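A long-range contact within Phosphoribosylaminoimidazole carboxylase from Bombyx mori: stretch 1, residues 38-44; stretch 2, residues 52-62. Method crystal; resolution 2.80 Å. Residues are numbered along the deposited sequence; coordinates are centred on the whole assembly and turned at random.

Stretch 1, residues 38-44: NKDRITA
Stretch 2 (52-62) DLEGKAAISNQ

Two short antiparallel strands, followed by a loop and a helix, bring these stretches together and bury 660 Å² between them. Stretch 1 is extended at Asn38 and Lys39, turns through Asp40 and Arg41 (phi/psi -103/155 and -85/52), and is extended again at Ile42 (-125/154) and Thr43 (-129/115). Stretch 2 enters as a strand at Asp52 (-135/-175) and Leu53 (-120/156), then passes through Glu54 (-154/-165), Gly55 (-111/38) and Lys56 (-104/1). Ala57 (-63/-35) through Gln62 are helical, and the helix continues beyond the stretch.

The register is set by two bridges. Thr43 and Asp52 form the hydrogen-bonded pair, with CA atoms 5.7 Å apart: Thr43 N donates to Asp52 O at 3.2 Å, nearly straight at 174°, and Asp52 N returns a bond to Thr43 O at 3.2 Å and 161°. The backbone N and O of Thr43 and of Asp52 are thus satisfied by each other. Ile42 and Leu53 form the non-hydrogen-bonded pair, their CA atoms 4.5 Å apart, and place their side chains on one face of the sheet, with those of Thr43 and Asp52 on the other. Ile42 is modelled only to CB, so nothing can be said of how its side chain would meet Leu53 (chi1 -103°, chi2 58°). Asp52, chi1 m, has OD2 bonded elsewhere in the structure. Asp40 also stops at CB, so its carboxylate cannot be assigned partners. Beyond the two bridges, Glu54 N donates to Arg41 O at 2.9 Å and 161°. Within the turn, Ile42 N makes a weak 2.9 Å bond to Asp40 O.

Lys56 (p, t, t, p) sends a long side chain back to the strand of Ile42 and Thr43. Its NZ gives a weak hydrogen bond to Ile42 O at 3.2 Å and is also bonded elsewhere. Thr43, chi1 t, brings CG2 to 3.5 Å from OE1 of Glu54 (chi1 -91°, chi2 t), a van der Waals contact made by its methyl.

At Arg41 the aliphatic part of the side chain does the packing: chi1 is -92°, chi2 t and chi3 m. Its CD lies 3.5 Å from Gly55 CA, and its CG lies 3.4 Å from Ala57 N. Glu54 O sits at the edge of the guanidinium, near its plane, but no hydrogen bond is assigned between that group and stretch 2.

The helix meets Lys39 through Ala57, Ser60 and Asn61. Ala57 points toward stretch 1, and its small methyl fits close to the backbone, with CB 3.1 Å from Lys39 O. Lys39 (chi1 -91°, then t, m, p) runs past the helix, its CD 3.7 Å from Ser60 CB, and ends in a very short hydrogen bond, 2.3 Å from NZ to Asn61 OD1; ammonium and amide oxygen are apt partners. Asn61 (chi1 t, chi2 64°) has ND2 bonded elsewhere, as is Ser60 OG. Within the helix, Ser60 N bonds Lys56 O at 3.1 Å and Asn61 N bonds Ala57 O at 3.2 Å.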

ATOM      1  N   ASN A  38      51.989  42.747  -5.344  1.00 22.61           N
ATOM      2  CA  ASN A  38      53.309  42.810  -4.727  1.00 21.54           C
ATOM      3  C   ASN A  38      53.225  43.321  -3.287  1.00 24.44           C
ATOM      4  O   ASN A  38      52.807  44.464  -3.064  1.00 39.16           O
ATOM      5  CB  ASN A  38      54.208  43.733  -5.554  1.00 13.61           C
ATOM      6  CG  ASN A  38      55.677  43.479  -5.324  1.00 31.08           C
ATOM      7  OD1 ASN A  38      56.072  42.513  -4.655  1.00 40.40           O
ATOM      8  ND2 ASN A  38      56.504  44.352  -5.877  1.00 27.06           N
ATOM      9  N   LYS A  39      53.579  42.493  -2.309  1.00 13.27           N
ATOM     10  CA  LYS A  39      53.517  42.948  -0.917  1.00 21.67           C
ATOM     11  C   LYS A  39      54.770  43.714  -0.485  1.00 23.08           C
ATOM     12  O   LYS A  39      55.891  43.319  -0.800  1.00 22.14           O
ATOM     13  CB  LYS A  39      53.217  41.782   0.028  1.00 16.62           C
ATOM     14  CG  LYS A  39      51.709  41.595   0.278  1.00 15.36           C
ATOM     15  CD  LYS A  39      51.375  40.168   0.671  1.00 25.84           C
ATOM     16  CE  LYS A  39      51.196  39.288  -0.559  1.00 50.00           C
ATOM     17  NZ  LYS A  39      52.345  39.340  -1.527  1.00 28.51           N
ATOM     18  N   ASP A  40      54.566  44.798   0.262  1.00 44.10           N
ATOM     19  CA  ASP A  40      55.657  45.684   0.674  1.00 32.62           C
ATOM     20  C   ASP A  40      56.029  45.444   2.129  1.00 28.86           C
ATOM     21  O   ASP A  40      55.201  44.987   2.915  1.00 24.94           O
ATOM     22  CB  ASP A  40      55.265  47.147   0.464  1.00 20.71           C
ATOM     23  N   ARG A  41      57.268  45.770   2.491  1.00 26.85           N
ATOM     24  CA  ARG A  41      57.755  45.479   3.838  1.00 37.82           C
ATOM     25  C   ARG A  41      57.395  46.564   4.850  1.00 33.24           C
ATOM     26  O   ARG A  41      58.266  47.071   5.562  1.00 47.20           O
ATOM     27  CB  ARG A  41      59.274  45.235   3.858  1.00 34.29           C
ATOM     28  CG  ARG A  41      59.722  43.766   3.708  1.00 30.53           C
ATOM     29  CD  ARG A  41      61.231  43.634   3.455  1.00 43.70           C
ATOM     30  NE  ARG A  41      61.683  44.210   2.192  1.00 74.27           N
ATOM     31  CZ  ARG A  41      61.835  43.513   1.069  1.00 80.96           C
ATOM     32  NH1 ARG A  41      61.613  42.204   1.060  1.00 85.19           N
ATOM     33  NH2 ARG A  41      62.246  44.116  -0.041  1.00 67.28           N
ATOM     34  N   ILE A  42      56.110  46.910   4.907  1.00 32.69           N
ATOM     35  CA  ILE A  42      55.617  47.915   5.843  1.00 38.36           C
ATOM     36  C   ILE A  42      54.485  47.339   6.700  1.00 25.73           C
ATOM     37  O   ILE A  42      53.756  46.445   6.269  1.00 39.67           O
ATOM     38  CB  ILE A  42      55.097  49.159   5.101  1.00 20.44           C
ATOM     39  N   THR A  43      54.311  47.888   7.895  1.00 22.49           N
ATOM     40  CA  THR A  43      53.242  47.461   8.792  1.00 27.20           C
ATOM     41  C   THR A  43      52.478  48.723   9.236  1.00 39.10           C
ATOM     42  O   THR A  43      53.017  49.598   9.927  1.00 41.91           O
ATOM     43  CB  THR A  43      53.800  46.580   9.990  1.00 33.41           C
ATOM     44  OG1 THR A  43      52.771  46.257  10.944  1.00 26.02           O
ATOM     45  CG2 THR A  43      54.979  47.256  10.697  1.00 22.31           C
ATOM     46  N   ALA A  44      51.213  48.802   8.828  1.00 32.72           N
ATOM     47  CA  ALA A  44      50.419  50.015   8.973  1.00 35.47           C
ATOM     48  C   ALA A  44      49.302  49.789   9.962  1.00 42.76           C
ATOM     49  O   ALA A  44      48.148  49.591   9.577  1.00 50.76           O
ATOM     50  CB  ALA A  44      49.850  50.463   7.619  1.00 20.81           C
ATOM     51  N   ASP A  52      55.412  51.646  10.532  1.00 37.48           N
ATOM     52  CA  ASP A  52      56.858  51.443  10.642  1.00 28.18           C
ATOM     53  C   ASP A  52      57.275  50.456   9.539  1.00 22.74           C
ATOM     54  O   ASP A  52      56.447  50.098   8.702  1.00 27.58           O
ATOM     55  CB  ASP A  52      57.251  50.963  12.057  1.00 29.86           C
ATOM     56  CG  ASP A  52      56.715  51.883  13.186  1.00 38.35           C
ATOM     57  OD1 ASP A  52      57.468  52.738  13.695  1.00 26.38           O
ATOM     58  OD2 ASP A  52      55.542  51.752  13.587  1.00 28.65           O
ATOM     59  N   LEU A  53      58.544  50.048   9.511  1.00 35.89           N
ATOM     60  CA  LEU A  53      59.088  49.207   8.423  1.00 35.97           C
ATOM     61  C   LEU A  53      59.630  47.877   8.957  1.00 42.30           C
ATOM     62  O   LEU A  53      59.983  47.798  10.132  1.00 44.93           O
ATOM     63  CB  LEU A  53      60.195  49.974   7.672  1.00 31.96           C
ATOM     64  CG  LEU A  53      59.887  50.606   6.308  1.00 41.71           C
ATOM     65  CD1 LEU A  53      58.735  51.577   6.449  1.00 35.19           C
ATOM     66  CD2 LEU A  53      61.090  51.368   5.771  1.00 18.57           C
ATOM     67  N   GLU A  54      59.686  46.844   8.106  1.00 48.18           N
ATOM     68  CA  GLU A  54      60.157  45.508   8.522  1.00 55.63           C
ATOM     69  C   GLU A  54      60.751  44.618   7.416  1.00 52.06           C
ATOM     70  O   GLU A  54      61.060  45.098   6.333  1.00 72.87           O
ATOM     71  CB  GLU A  54      59.020  44.765   9.212  1.00 38.75           C
ATOM     72  CG  GLU A  54      58.997  44.969  10.701  1.00 50.34           C
ATOM     73  CD  GLU A  54      57.780  44.369  11.324  1.00 43.96           C
ATOM     74  OE1 GLU A  54      56.782  44.214  10.595  1.00 45.97           O
ATOM     75  OE2 GLU A  54      57.819  44.053  12.530  1.00 59.10           O
ATOM     76  N   GLY A  55      60.896  43.321   7.693  1.00 37.74           N
ATOM     77  CA  GLY A  55      61.298  42.358   6.675  1.00 26.04           C
ATOM     78  C   GLY A  55      60.154  41.399   6.333  1.00 67.08           C
ATOM     79  O   GLY A  55      60.387  40.224   6.053  1.00 33.67           O
ATOM     80  N   LYS A  56      58.917  41.908   6.302  1.00 67.62           N
ATOM     81  CA  LYS A  56      57.724  41.048   6.384  1.00 29.98           C
ATOM     82  C   LYS A  56      56.922  40.770   5.087  1.00 30.61           C
ATOM     83  O   LYS A  56      55.899  40.079   5.127  1.00 20.49           O
ATOM     84  CB  LYS A  56      56.765  41.580   7.463  1.00 21.77           C
ATOM     85  CG  LYS A  56      55.780  42.674   7.027  1.00 18.21           C
ATOM     86  CD  LYS A  56      54.591  42.725   8.006  1.00 24.46           C
ATOM     87  CE  LYS A  56      53.384  43.565   7.525  1.00 35.16           C
ATOM     88  NZ  LYS A  56      52.940  43.392   6.103  1.00 29.71           N
ATOM     89  N   ALA A  57      57.354  41.298   3.950  1.00 30.79           N
ATOM     90  CA  ALA A  57      56.623  41.057   2.711  1.00 18.19           C
ATOM     91  C   ALA A  57      56.621  39.571   2.335  1.00 23.67           C
ATOM     92  O   ALA A  57      55.639  39.061   1.788  1.00 32.66           O
ATOM     93  CB  ALA A  57      57.195  41.886   1.582  1.00 14.84           C
ATOM     94  N   ALA A  58      57.718  38.877   2.620  1.00 33.28           N
ATOM     95  CA  ALA A  58      57.791  37.451   2.319  1.00 21.73           C
ATOM     96  C   ALA A  58      56.869  36.647   3.223  1.00 14.75           C
ATOM     97  O   ALA A  58      56.200  35.730   2.760  1.00 21.64           O
ATOM     98  CB  ALA A  58      59.219  36.959   2.459  1.00 12.81           C
ATOM     99  N   ILE A  59      56.791  37.039   4.495  1.00 15.45           N
ATOM    100  CA  ILE A  59      55.974  36.340   5.478  1.00 14.47           C
ATOM    101  C   ILE A  59      54.503  36.399   5.085  1.00 18.07           C
ATOM    102  O   ILE A  59      53.797  35.387   5.081  1.00 16.75           O
ATOM    103  CB  ILE A  59      56.106  36.975   6.883  1.00 22.73           C
ATOM    104  CG1 ILE A  59      57.569  37.018   7.345  1.00 21.73           C
ATOM    105  CG2 ILE A  59      55.218  36.246   7.890  1.00 19.83           C
ATOM    106  CD1 ILE A  59      58.164  35.651   7.612  1.00 26.85           C
ATOM    107  N   SER A  60      54.046  37.595   4.739  1.00 16.02           N
ATOM    108  CA  SER A  60      52.665  37.780   4.324  1.00 14.64           C
ATOM    109  C   SER A  60      52.317  36.988   3.078  1.00 15.01           C
ATOM    110  O   SER A  60      51.347  36.242   3.086  1.00 19.25           O
ATOM    111  CB  SER A  60      52.374  39.256   4.084  1.00  6.67           C
ATOM    112  OG  SER A  60      52.421  39.962   5.308  1.00 17.25           O
ATOM    113  N   ASN A  61      53.142  37.101   2.041  1.00  8.50           N
ATOM    114  CA  ASN A  61      52.868  36.448   0.765  1.00  9.92           C
ATOM    115  C   ASN A  61      52.705  34.942   0.974  1.00 18.27           C
ATOM    116  O   ASN A  61      51.769  34.314   0.450  1.00  9.82           O
ATOM    117  CB  ASN A  61      53.994  36.748  -0.236  1.00 13.21           C
ATOM    118  CG  ASN A  61      53.593  36.482  -1.675  1.00 10.13           C
ATOM    119  OD1 ASN A  61      52.702  37.130  -2.202  1.00 11.68           O
ATOM    120  ND2 ASN A  61      54.266  35.544  -2.323  1.00 14.36           N
ATOM    121  N   GLN A  62      53.587  34.365   1.781  1.00 19.90           N
ATOM    122  CA  GLN A  62      53.480  32.938   2.043  1.00 30.15           C
ATOM    123  C   GLN A  62      52.255  32.610   2.897  1.00 14.54           C
ATOM    124  O   GLN A  62      51.561  31.631   2.630  1.00  9.83           O
ATOM    125  CB  GLN A  62      54.743  32.396   2.712  1.00 20.24           C
ATOM    126  CG  GLN A  62      55.966  32.388   1.826  1.00 26.88           C
ATOM    127  CD  GLN A  62      57.168  31.861   2.566  1.00 51.85           C
ATOM    128  OE1 GLN A  62      57.533  32.374   3.626  1.00 50.98           O
ATOM    129  NE2 GLN A  62      57.806  30.839   2.007  1.00 71.07           N
TER